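Local coordinates for dipeptide transport protein DPPA (Bacillus subtilis, PDB 1HI9), which hydrolyses N-terminal residues from peptides containing D-amino acids, as a zinc-dependent aminopeptidase that assembles into a self-compartmentalizing decamer, at the interface of chains A and B. Sequence-based numbering; all coordinates share one arbitrary frame. Chains: chain A/B, Dipeptide transport protein DPPA.

The interface of chains A and B. Residues chain A 23, 28, 32, 64, 67, 69; chain B 19-20, 26-27, 30.
B:Arg30 can be traced outward from helix 28-48 of its chain into a polar subunit interface of the homodecamer. Its CG stands anti to the carbonyl carbon, and CB and CG pass near OE1 of the A:Glu69 carboxylate as the side chain crosses A:Glu69 at about a right angle. B:Arg30 CD lies 3.7 Å from A:Arg32 NH2. The bend at chi3 (58°) then turns the guanidinium so that NE and NH2 grip A:Glu69 side-on, one nitrogen per oxygen. B:Arg30 NH2 lies 2.7 Å from A:Glu69 OE2, a salt bridge that uses the syn lone pair. B:Arg30 NE donates to A:Glu69 OE1 at 3.0 Å from above the carboxylate plane, the two planes being 40° apart. A:Glu69 CD sits at the guanidinium's edge, and B:Phe20 CE2 lies against one face, 3.6 Å above the plane, which should limit its rotation. The remaining nitrogen, NH1, rests over the rim of the A:Arg32 guanidinium; the neighbouring carboxylate would offset part of that like-charge repulsion. An alanine in place of B:Arg30 would remove both links to A:Glu69 and would probably leave that carboxylate less well compensated and this edge of the interface weaker.

A:Arg32, extended from CG to NE, meets B:Asn27 tip to tip: A:Arg32 NH1 reaches an in-plane lone pair of the amide B:Asn27 OD1 at 2.8 Å. B:Asn27 ND2 in turn donates almost straight (175°) to B:Thr19 OG1 at 3.0 Å, which should hold the amide's orientation. Water 1 bridges A:Arg32 NH2 to the backbone O of B:Arg26. Farther along, A:Ser23 CB caps the B:Arg26 guanidinium face, 3.4 Å from B:Arg26 CZ. Chain A contributes the first turns of its helix 28-48 and loop residues, chain B its helix start and preceding loop; the centre of the contact lies about 19 Å from the active-site A:His115.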
ATOM      1  N   SER A  23      -2.670 -15.784 -12.859  1.00 37.27           N
ATOM      2  CA  SER A  23      -2.110 -14.612 -13.536  1.00 37.74           C
ATOM      3  C   SER A  23      -1.505 -13.586 -12.579  1.00 37.80           C
ATOM      4  O   SER A  23      -0.636 -12.800 -12.963  1.00 38.09           O
ATOM      5  CB  SER A  23      -3.163 -13.936 -14.429  1.00 38.22           C
ATOM      6  OG  SER A  23      -4.329 -13.584 -13.697  1.00 39.05           O
ATOM      7  N   TYR A  28       3.607 -17.259 -13.156  1.00 38.22           N
ATOM      8  CA  TYR A  28       2.604 -17.280 -14.220  1.00 38.80           C
ATOM      9  C   TYR A  28       3.173 -17.116 -15.635  1.00 39.91           C
ATOM     10  O   TYR A  28       2.819 -17.883 -16.538  1.00 39.91           O
ATOM     11  CB  TYR A  28       1.547 -16.201 -13.974  1.00 37.61           C
ATOM     12  CG  TYR A  28       0.512 -16.131 -15.073  1.00 37.82           C
ATOM     13  CD1 TYR A  28      -0.390 -17.182 -15.281  1.00 36.07           C
ATOM     14  CD2 TYR A  28       0.456 -15.034 -15.932  1.00 36.40           C
ATOM     15  CE1 TYR A  28      -1.318 -17.134 -16.320  1.00 37.33           C
ATOM     16  CE2 TYR A  28      -0.463 -14.982 -16.971  1.00 36.23           C
ATOM     17  CZ  TYR A  28      -1.345 -16.027 -17.163  1.00 36.66           C
ATOM     18  OH  TYR A  28      -2.250 -15.974 -18.195  1.00 36.84           O
ATOM     19  N   ARG A  32       2.503 -19.767 -18.735  1.00 37.76           N
ATOM     20  CA  ARG A  32       1.814 -19.612 -20.010  1.00 37.90           C
ATOM     21  C   ARG A  32       2.738 -19.863 -21.191  1.00 38.21           C
ATOM     22  O   ARG A  32       2.282 -20.192 -22.286  1.00 37.14           O
ATOM     23  CB  ARG A  32       1.164 -18.233 -20.112  1.00 38.92           C
ATOM     24  CG  ARG A  32       2.108 -17.070 -20.192  1.00 41.19           C
ATOM     25  CD  ARG A  32       1.324 -15.767 -20.226  1.00 43.46           C
ATOM     26  NE  ARG A  32       2.217 -14.618 -20.350  1.00 46.98           N
ATOM     27  CZ  ARG A  32       1.834 -13.350 -20.249  1.00 47.93           C
ATOM     28  NH1 ARG A  32       0.557 -13.048 -20.017  1.00 46.61           N
ATOM     29  NH2 ARG A  32       2.742 -12.387 -20.381  1.00 48.93           N
ATOM     30  N   ASN A  64      -6.939 -16.062 -21.343  1.00 38.82           N
ATOM     31  CA  ASN A  64      -6.085 -15.172 -22.115  1.00 38.46           C
ATOM     32  C   ASN A  64      -4.633 -15.545 -21.788  1.00 37.91           C
ATOM     33  O   ASN A  64      -3.733 -14.693 -21.742  1.00 36.67           O
ATOM     34  CB  ASN A  64      -6.367 -13.702 -21.759  1.00 37.93           C
ATOM     35  CG  ASN A  64      -6.277 -13.426 -20.265  1.00 38.72           C
ATOM     36  OD1 ASN A  64      -5.771 -14.251 -19.491  1.00 38.80           O
ATOM     37  ND2 ASN A  64      -6.751 -12.251 -19.851  1.00 35.89           N
ATOM     38  N   MET A  67      -0.332 -17.668 -25.590  1.00 37.07           N
ATOM     39  CA  MET A  67       0.247 -16.481 -26.218  1.00 40.14           C
ATOM     40  C   MET A  67       0.063 -16.501 -27.723  1.00 40.59           C
ATOM     41  O   MET A  67       0.677 -17.300 -28.428  1.00 41.05           O
ATOM     42  CB  MET A  67       1.724 -16.369 -25.847  1.00 41.00           C
ATOM     43  CG  MET A  67       1.945 -16.463 -24.350  1.00 43.61           C
ATOM     44  SD  MET A  67       3.560 -15.964 -23.821  1.00 51.12           S
ATOM     45  CE  MET A  67       4.539 -17.410 -24.151  1.00 48.36           C
ATOM     46  N   GLU A  69       1.147 -14.656 -30.009  1.00 45.42           N
ATOM     47  CA  GLU A  69       2.355 -14.417 -30.784  1.00 47.53           C
ATOM     48  C   GLU A  69       3.318 -15.607 -30.827  1.00 47.97           C
ATOM     49  O   GLU A  69       4.304 -15.589 -31.571  1.00 49.31           O
ATOM     50  CB  GLU A  69       3.095 -13.170 -30.265  1.00 49.20           C
ATOM     51  CG  GLU A  69       3.470 -13.208 -28.786  1.00 52.30           C
ATOM     52  CD  GLU A  69       2.379 -12.666 -27.872  1.00 53.58           C
ATOM     53  OE1 GLU A  69       2.473 -11.480 -27.459  1.00 54.47           O
ATOM     54  OE2 GLU A  69       1.426 -13.421 -27.569  1.00 54.07           O
TER
ATOM     55  N   THR B  19      -6.786  -6.275 -20.818  1.00 34.99           N
ATOM     56  CA  THR B  19      -5.494  -6.457 -20.164  1.00 34.18           C
ATOM     57  C   THR B  19      -4.419  -6.169 -21.193  1.00 34.24           C
ATOM     58  O   THR B  19      -3.251  -6.005 -20.845  1.00 33.50           O
ATOM     59  CB  THR B  19      -5.270  -7.899 -19.616  1.00 33.96           C
ATOM     60  OG1 THR B  19      -5.199  -8.821 -20.706  1.00 34.25           O
ATOM     61  CG2 THR B  19      -6.410  -8.308 -18.674  1.00 35.03           C
ATOM     62  N   PHE B  20      -4.820  -6.127 -22.465  1.00 33.71           N
ATOM     63  CA  PHE B  20      -3.892  -5.850 -23.562  1.00 32.89           C
ATOM     64  C   PHE B  20      -3.926  -4.386 -24.024  1.00 33.84           C
ATOM     65  O   PHE B  20      -3.024  -3.948 -24.728  1.00 34.11           O
ATOM     66  CB  PHE B  20      -4.194  -6.736 -24.780  1.00 34.44           C
ATOM     67  CG  PHE B  20      -3.863  -8.193 -24.581  1.00 35.12           C
ATOM     68  CD1 PHE B  20      -4.725  -9.024 -23.856  1.00 33.37           C
ATOM     69  CD2 PHE B  20      -2.702  -8.740 -25.132  1.00 32.01           C
ATOM     70  CE1 PHE B  20      -4.436 -10.371 -23.684  1.00 32.49           C
ATOM     71  CE2 PHE B  20      -2.403 -10.087 -24.967  1.00 34.00           C
ATOM     72  CZ  PHE B  20      -3.273 -10.910 -24.241  1.00 33.85           C
ATOM     73  N   ARG B  26      -1.384  -5.993 -16.983  1.00 41.02           N
ATOM     74  CA  ARG B  26      -0.392  -7.027 -17.285  1.00 42.83           C
ATOM     75  C   ARG B  26       0.014  -7.327 -18.731  1.00 42.00           C
ATOM     76  O   ARG B  26       1.192  -7.590 -19.005  1.00 41.88           O
ATOM     77  CB  ARG B  26      -0.831  -8.328 -16.595  1.00 45.64           C
ATOM     78  CG  ARG B  26      -0.283  -9.634 -17.176  1.00 51.84           C
ATOM     79  CD  ARG B  26      -0.755 -10.818 -16.318  1.00 57.46           C
ATOM     80  NE  ARG B  26      -2.155 -10.636 -15.909  1.00 58.89           N
ATOM     81  CZ  ARG B  26      -3.208 -11.217 -16.484  1.00 60.08           C
ATOM     82  NH1 ARG B  26      -3.041 -12.047 -17.507  1.00 59.29           N
ATOM     83  NH2 ARG B  26      -4.432 -10.942 -16.043  1.00 59.78           N
ATOM     84  N   ASN B  27      -0.930  -7.295 -19.662  1.00 40.18           N
ATOM     85  CA  ASN B  27      -0.580  -7.613 -21.039  1.00 38.62           C
ATOM     86  C   ASN B  27      -0.435  -6.426 -21.978  1.00 37.58           C
ATOM     87  O   ASN B  27      -0.329  -6.600 -23.196  1.00 35.42           O
ATOM     88  CB  ASN B  27      -1.586  -8.616 -21.604  1.00 37.41           C
ATOM     89  CG  ASN B  27      -1.513  -9.954 -20.896  1.00 37.43           C
ATOM     90  OD1 ASN B  27      -0.431 -10.533 -20.758  1.00 36.10           O
ATOM     91  ND2 ASN B  27      -2.662 -10.456 -20.442  1.00 34.52           N
ATOM     92  N   ARG B  30       2.777  -6.221 -24.318  1.00 42.67           N
ATOM     93  CA  ARG B  30       2.710  -7.117 -25.472  1.00 41.31           C
ATOM     94  C   ARG B  30       1.727  -6.496 -26.469  1.00 40.46           C
ATOM     95  O   ARG B  30       1.924  -6.551 -27.682  1.00 41.07           O
ATOM     96  CB  ARG B  30       2.204  -8.508 -25.064  1.00 41.82           C
ATOM     97  CG  ARG B  30       3.158  -9.322 -24.209  1.00 41.58           C
ATOM     98  CD  ARG B  30       2.411 -10.478 -23.554  1.00 41.32           C
ATOM     99  NE  ARG B  30       1.773 -11.354 -24.538  1.00 40.37           N
ATOM    100  CZ  ARG B  30       0.717 -12.127 -24.284  1.00 39.20           C
ATOM    101  NH1 ARG B  30       0.170 -12.141 -23.074  1.00 38.31           N
ATOM    102  NH2 ARG B  30       0.202 -12.886 -25.242  1.00 38.63           N
TER
HETATM  103  O   HOH W   1       2.679  -9.947 -19.171  1.00 43.98           O